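Long-range contact in response regulator (Caulobacter vibrioides, PDB 3T0Y), which probably acts, through its sigma-factor-like output region, as a phosphorylation-controlled anti-anti-sigma factor that releases a sigma factor from its inhibitor, as PhyR proteins do: residues 45-53 / 70-81. Residues are numbered along the deposited sequence; the frame is centred on the assembly and turned at random.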
loop_
_atom_site.group_PDB
_atom_site.type_symbol
_atom_site.label_atom_id
_atom_site.label_comp_id
_atom_site.label_asym_id
_atom_site.label_seq_id
_atom_site.Cartn_x
_atom_site.Cartn_y
_atom_site.Cartn_z
ATOM N N TYR C 45 -1.526 3.825 -5.877
ATOM C CA TYR C 45 -2.586 4.797 -6.129
ATOM C C TYR C 45 -2.166 5.857 -7.148
ATOM O O TYR C 45 -2.972 6.332 -7.950
ATOM C CB TYR C 45 -3.044 5.445 -4.814
ATOM C CG TYR C 45 -4.064 4.613 -4.082
ATOM C CD1 TYR C 45 -5.340 4.429 -4.616
ATOM C CD2 TYR C 45 -3.752 3.988 -2.879
ATOM C CE1 TYR C 45 -6.287 3.661 -3.962
ATOM C CE2 TYR C 45 -4.699 3.213 -2.205
ATOM C CZ TYR C 45 -5.966 3.060 -2.759
ATOM O OH TYR C 45 -6.919 2.319 -2.114
ATOM N N VAL C 46 -0.898 6.227 -7.093
ATOM C CA VAL C 46 -0.338 7.095 -8.095
ATOM C C VAL C 46 -0.437 6.454 -9.491
ATOM O O VAL C 46 -0.808 7.121 -10.465
ATOM C CB VAL C 46 1.142 7.436 -7.778
ATOM C CG1 VAL C 46 1.694 8.343 -8.852
ATOM C CG2 VAL C 46 1.251 8.086 -6.398
ATOM N N ARG C 47 -0.072 5.171 -9.592
ATOM C CA ARG C 47 -0.124 4.476 -10.876
ATOM C C ARG C 47 -1.547 4.504 -11.410
ATOM O O ARG C 47 -1.786 4.901 -12.539
ATOM C CB ARG C 47 0.383 3.027 -10.767
ATOM C CG ARG C 47 1.909 2.892 -10.744
ATOM C CD ARG C 47 2.370 1.437 -10.991
ATOM N NE ARG C 47 1.671 0.497 -10.121
ATOM C CZ ARG C 47 2.077 0.159 -8.901
ATOM N NH1 ARG C 47 3.200 0.668 -8.407
ATOM N NH2 ARG C 47 1.359 -0.689 -8.174
ATOM N N VAL C 48 -2.497 4.090 -10.589
ATOM C CA VAL C 48 -3.886 4.089 -11.011
ATOM C C VAL C 48 -4.300 5.461 -11.562
ATOM O O VAL C 48 -5.049 5.554 -12.559
ATOM C CB VAL C 48 -4.810 3.710 -9.852
ATOM C CG1 VAL C 48 -6.262 3.929 -10.246
ATOM C CG2 VAL C 48 -4.551 2.255 -9.414
ATOM N N ALA C 49 -3.796 6.514 -10.921
ATOM C CA ALA C 49 -4.144 7.893 -11.294
ATOM C C ALA C 49 -3.576 8.244 -12.643
ATOM O O ALA C 49 -4.267 8.812 -13.480
ATOM C CB ALA C 49 -3.634 8.891 -10.264
ATOM N N LEU C 50 -2.306 7.922 -12.840
ATOM C CA LEU C 50 -1.632 8.265 -14.070
ATOM C C LEU C 50 -2.228 7.473 -15.219
ATOM O O LEU C 50 -2.232 7.927 -16.357
ATOM C CB LEU C 50 -0.131 7.995 -13.955
ATOM C CG LEU C 50 0.500 8.822 -12.835
ATOM C CD1 LEU C 50 1.956 8.465 -12.626
ATOM C CD2 LEU C 50 0.345 10.292 -13.153
ATOM N N GLU C 51 -2.750 6.294 -14.924
ATOM C CA GLU C 51 -3.340 5.473 -15.970
ATOM C C GLU C 51 -4.702 6.010 -16.346
ATOM O O GLU C 51 -5.092 5.970 -17.509
ATOM C CB GLU C 51 -3.423 4.008 -15.539
ATOM C CG GLU C 51 -2.081 3.297 -15.633
ATOM C CD GLU C 51 -2.108 1.914 -15.007
ATOM O OE1 GLU C 51 -3.015 1.660 -14.176
ATOM O OE2 GLU C 51 -1.227 1.086 -15.346
ATOM N N ALA C 52 -5.428 6.517 -15.359
ATOM C CA ALA C 52 -6.709 7.156 -15.624
ATOM C C ALA C 52 -6.505 8.314 -16.605
ATOM O O ALA C 52 -7.370 8.614 -17.442
ATOM C CB ALA C 52 -7.326 7.653 -14.321
ATOM N N LEU C 53 -5.342 8.952 -16.509
ATOM C CA LEU C 53 -5.061 10.128 -17.318
ATOM C C LEU C 53 -4.521 9.745 -18.690
ATOM O O LEU C 53 -4.944 10.303 -19.704
ATOM C CB LEU C 53 -4.075 11.052 -16.605
ATOM C CG LEU C 53 -4.608 11.864 -15.422
ATOM C CD1 LEU C 53 -3.469 12.255 -14.485
ATOM C CD2 LEU C 53 -5.384 13.102 -15.903
ATOM N N LEU C 70 -3.497 17.427 -10.729
ATOM C CA LEU C 70 -3.000 16.075 -10.520
ATOM C C LEU C 70 -3.499 15.490 -9.186
ATOM O O LEU C 70 -4.018 14.375 -9.139
ATOM C CB LEU C 70 -1.472 16.071 -10.523
ATOM C CG LEU C 70 -0.815 14.739 -10.169
ATOM C CD1 LEU C 70 -1.199 13.645 -11.174
ATOM C CD2 LEU C 70 0.706 14.865 -10.038
ATOM N N TYR C 71 -3.344 16.240 -8.102
ATOM C CA TYR C 71 -3.831 15.770 -6.813
ATOM C C TYR C 71 -5.341 15.656 -6.795
ATOM O O TYR C 71 -5.875 14.834 -6.088
ATOM C CB TYR C 71 -3.426 16.715 -5.700
ATOM C CG TYR C 71 -1.991 16.612 -5.258
ATOM C CD1 TYR C 71 -0.946 16.861 -6.138
ATOM C CD2 TYR C 71 -1.685 16.312 -3.936
ATOM C CE1 TYR C 71 0.360 16.807 -5.717
ATOM C CE2 TYR C 71 -0.386 16.244 -3.503
ATOM C CZ TYR C 71 0.637 16.503 -4.397
ATOM O OH TYR C 71 1.934 16.456 -3.955
ATOM N N ARG C 72 -6.032 16.508 -7.539
ATOM C CA ARG C 72 -7.479 16.361 -7.695
ATOM C C ARG C 72 -7.823 15.003 -8.303
ATOM O O ARG C 72 -8.724 14.325 -7.822
ATOM C CB ARG C 72 -8.065 17.507 -8.541
ATOM C CG ARG C 72 -9.562 17.442 -8.696
ATOM C CD ARG C 72 -10.094 18.637 -9.489
ATOM N NE ARG C 72 -11.449 18.418 -9.995
ATOM C CZ ARG C 72 -12.565 18.875 -9.428
ATOM N NH1 ARG C 72 -12.522 19.599 -8.315
ATOM N NH2 ARG C 72 -13.740 18.609 -9.987
ATOM N N VAL C 73 -7.091 14.586 -9.338
ATOM C CA VAL C 73 -7.350 13.270 -9.921
ATOM C C VAL C 73 -6.955 12.138 -8.970
ATOM O O VAL C 73 -7.694 11.165 -8.811
ATOM C CB VAL C 73 -6.662 13.064 -11.277
ATOM C CG1 VAL C 73 -6.745 11.584 -11.685
ATOM C CG2 VAL C 73 -7.305 13.930 -12.325
ATOM N N PHE C 74 -5.788 12.262 -8.342
ATOM C CA PHE C 74 -5.357 11.263 -7.378
ATOM C C PHE C 74 -6.434 11.058 -6.326
ATOM O O PHE C 74 -6.849 9.935 -6.044
ATOM C CB PHE C 74 -4.064 11.696 -6.696
ATOM C CG PHE C 74 -3.646 10.782 -5.591
ATOM C CD1 PHE C 74 -4.154 10.941 -4.308
ATOM C CD2 PHE C 74 -2.760 9.742 -5.836
ATOM C CE1 PHE C 74 -3.772 10.088 -3.294
ATOM C CE2 PHE C 74 -2.364 8.881 -4.811
ATOM C CZ PHE C 74 -2.867 9.056 -3.539
ATOM N N HIS C 75 -6.882 12.157 -5.733
ATOM C CA HIS C 75 -7.900 12.055 -4.707
ATOM C C HIS C 75 -9.156 11.343 -5.228
ATOM O O HIS C 75 -9.753 10.547 -4.519
ATOM C CB HIS C 75 -8.278 13.415 -4.135
ATOM C CG HIS C 75 -9.332 13.316 -3.092
ATOM N ND1 HIS C 75 -9.057 12.910 -1.800
ATOM C CD2 HIS C 75 -10.675 13.484 -3.160
ATOM C CE1 HIS C 75 -10.187 12.860 -1.113
ATOM N NE2 HIS C 75 -11.182 13.201 -1.913
ATOM N N ALA C 76 -9.541 11.627 -6.467
ATOM C CA ALA C 76 -10.748 11.055 -7.053
ATOM C C ALA C 76 -10.647 9.542 -7.216
ATOM O O ALA C 76 -11.611 8.814 -6.952
ATOM C CB ALA C 76 -11.037 11.698 -8.399
ATOM N N ILE C 77 -9.499 9.059 -7.668
ATOM C CA ILE C 77 -9.369 7.620 -7.850
ATOM C C ILE C 77 -9.154 6.971 -6.490
ATOM O O ILE C 77 -9.589 5.857 -6.260
ATOM C CB ILE C 77 -8.265 7.214 -8.873
ATOM C CG1 ILE C 77 -6.884 7.688 -8.419
ATOM C CG2 ILE C 77 -8.585 7.735 -10.277
ATOM C CD1 ILE C 77 -6.210 6.730 -7.470
ATOM N N TRP C 78 -8.494 7.681 -5.582
ATOM C CA TRP C 78 -8.281 7.154 -4.239
ATOM C C TRP C 78 -9.617 6.935 -3.551
ATOM O O TRP C 78 -9.888 5.877 -2.980
ATOM C CB TRP C 78 -7.440 8.114 -3.401
ATOM C CG TRP C 78 -7.333 7.668 -1.992
ATOM C CD1 TRP C 78 -6.560 6.656 -1.511
ATOM C CD2 TRP C 78 -8.026 8.214 -0.869
ATOM N NE1 TRP C 78 -6.737 6.526 -0.150
ATOM C CE2 TRP C 78 -7.625 7.480 0.271
ATOM C CE3 TRP C 78 -8.951 9.251 -0.712
ATOM C CZ2 TRP C 78 -8.126 7.743 1.548
ATOM C CZ3 TRP C 78 -9.434 9.521 0.554
ATOM C CH2 TRP C 78 -9.017 8.767 1.672
ATOM N N LEU C 79 -10.441 7.966 -3.622
ATOM C CA LEU C 79 -11.777 7.954 -3.071
ATOM C C LEU C 79 -12.575 6.777 -3.607
ATOM O O LEU C 79 -13.112 5.979 -2.842
ATOM C CB LEU C 79 -12.478 9.251 -3.470
ATOM C CG LEU C 79 -13.551 9.735 -2.515
ATOM C CD1 LEU C 79 -12.985 9.735 -1.104
ATOM C CD2 LEU C 79 -14.009 11.119 -2.922
ATOM N N SER C 80 -12.639 6.678 -4.932
ATOM C CA SER C 80 -13.435 5.657 -5.610
ATOM C C SER C 80 -12.915 4.214 -5.460
ATOM O O SER C 80 -13.552 3.265 -5.922
ATOM C CB SER C 80 -13.538 5.984 -7.104
ATOM O OG SER C 80 -12.409 5.483 -7.810
ATOM N N SER C 81 -11.754 4.039 -4.840
ATOM C CA SER C 81 -11.202 2.697 -4.729
ATOM C C SER C 81 -11.982 1.880 -3.690
ATOM O O SER C 81 -11.959 0.654 -3.720
ATOM C CB SER C 81 -9.685 2.723 -4.447
ATOM O OG SER C 81 -9.406 2.981 -3.080
#
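Ile77 drops as a knob into the hole formed by Tyr45, Val48, Ala49 and Ala52, filling the tightly packed middle of the contact. With CG1 tucked between its own N and carbonyl carbon (chi1 61°), and the second torsion turning the chain onward, Ile77 CD1 lies 3.3 Å from Tyr45 O. Alanine suits position 49, where its small side chain leaves room for Ala49 CA to come within 5.3 Å of Phe74 CA; Ala49 CB itself lies 3.9 Å from Ile77 CG1. Nearer the start of segment 45-53, the Phe74 ring brings CE2 to 3.5 Å from Tyr45 CB. The phenol of Tyr45 then receives Trp78 in a T-shaped stack, the indole edge directing CD1 at the centre of the tyrosine face, with the planes at 69°. Arg92 makes a cation-pi contact with the same indole. Being both flat and polar-tipped, tyrosine can also end in a hydrogen bond: Tyr45 OH donates to Ser81 OG at 2.7 Å. That serine hydroxyl in turn donates to Trp78 O, a relay that ties the phenol to the Trp78 carbonyl. The axes of helix 45-53 and helix 70-80 cross at 111° within the sigma2-like part of the PhyR output region. Toward Leu53 the packing slackens into methyl contacts: Leu53 CD2 and Val73 CG2 meet tip to tip at 4.1 Å, and Leu70 CD1 lies 4.2 Å from Leu50 CD2. Branched aliphatic chains suit this apolar end, where helix 17-21 also touches Leu53. On the partly exposed rim, Val48 rests CG1 3.9 Å from Ile77 CD1.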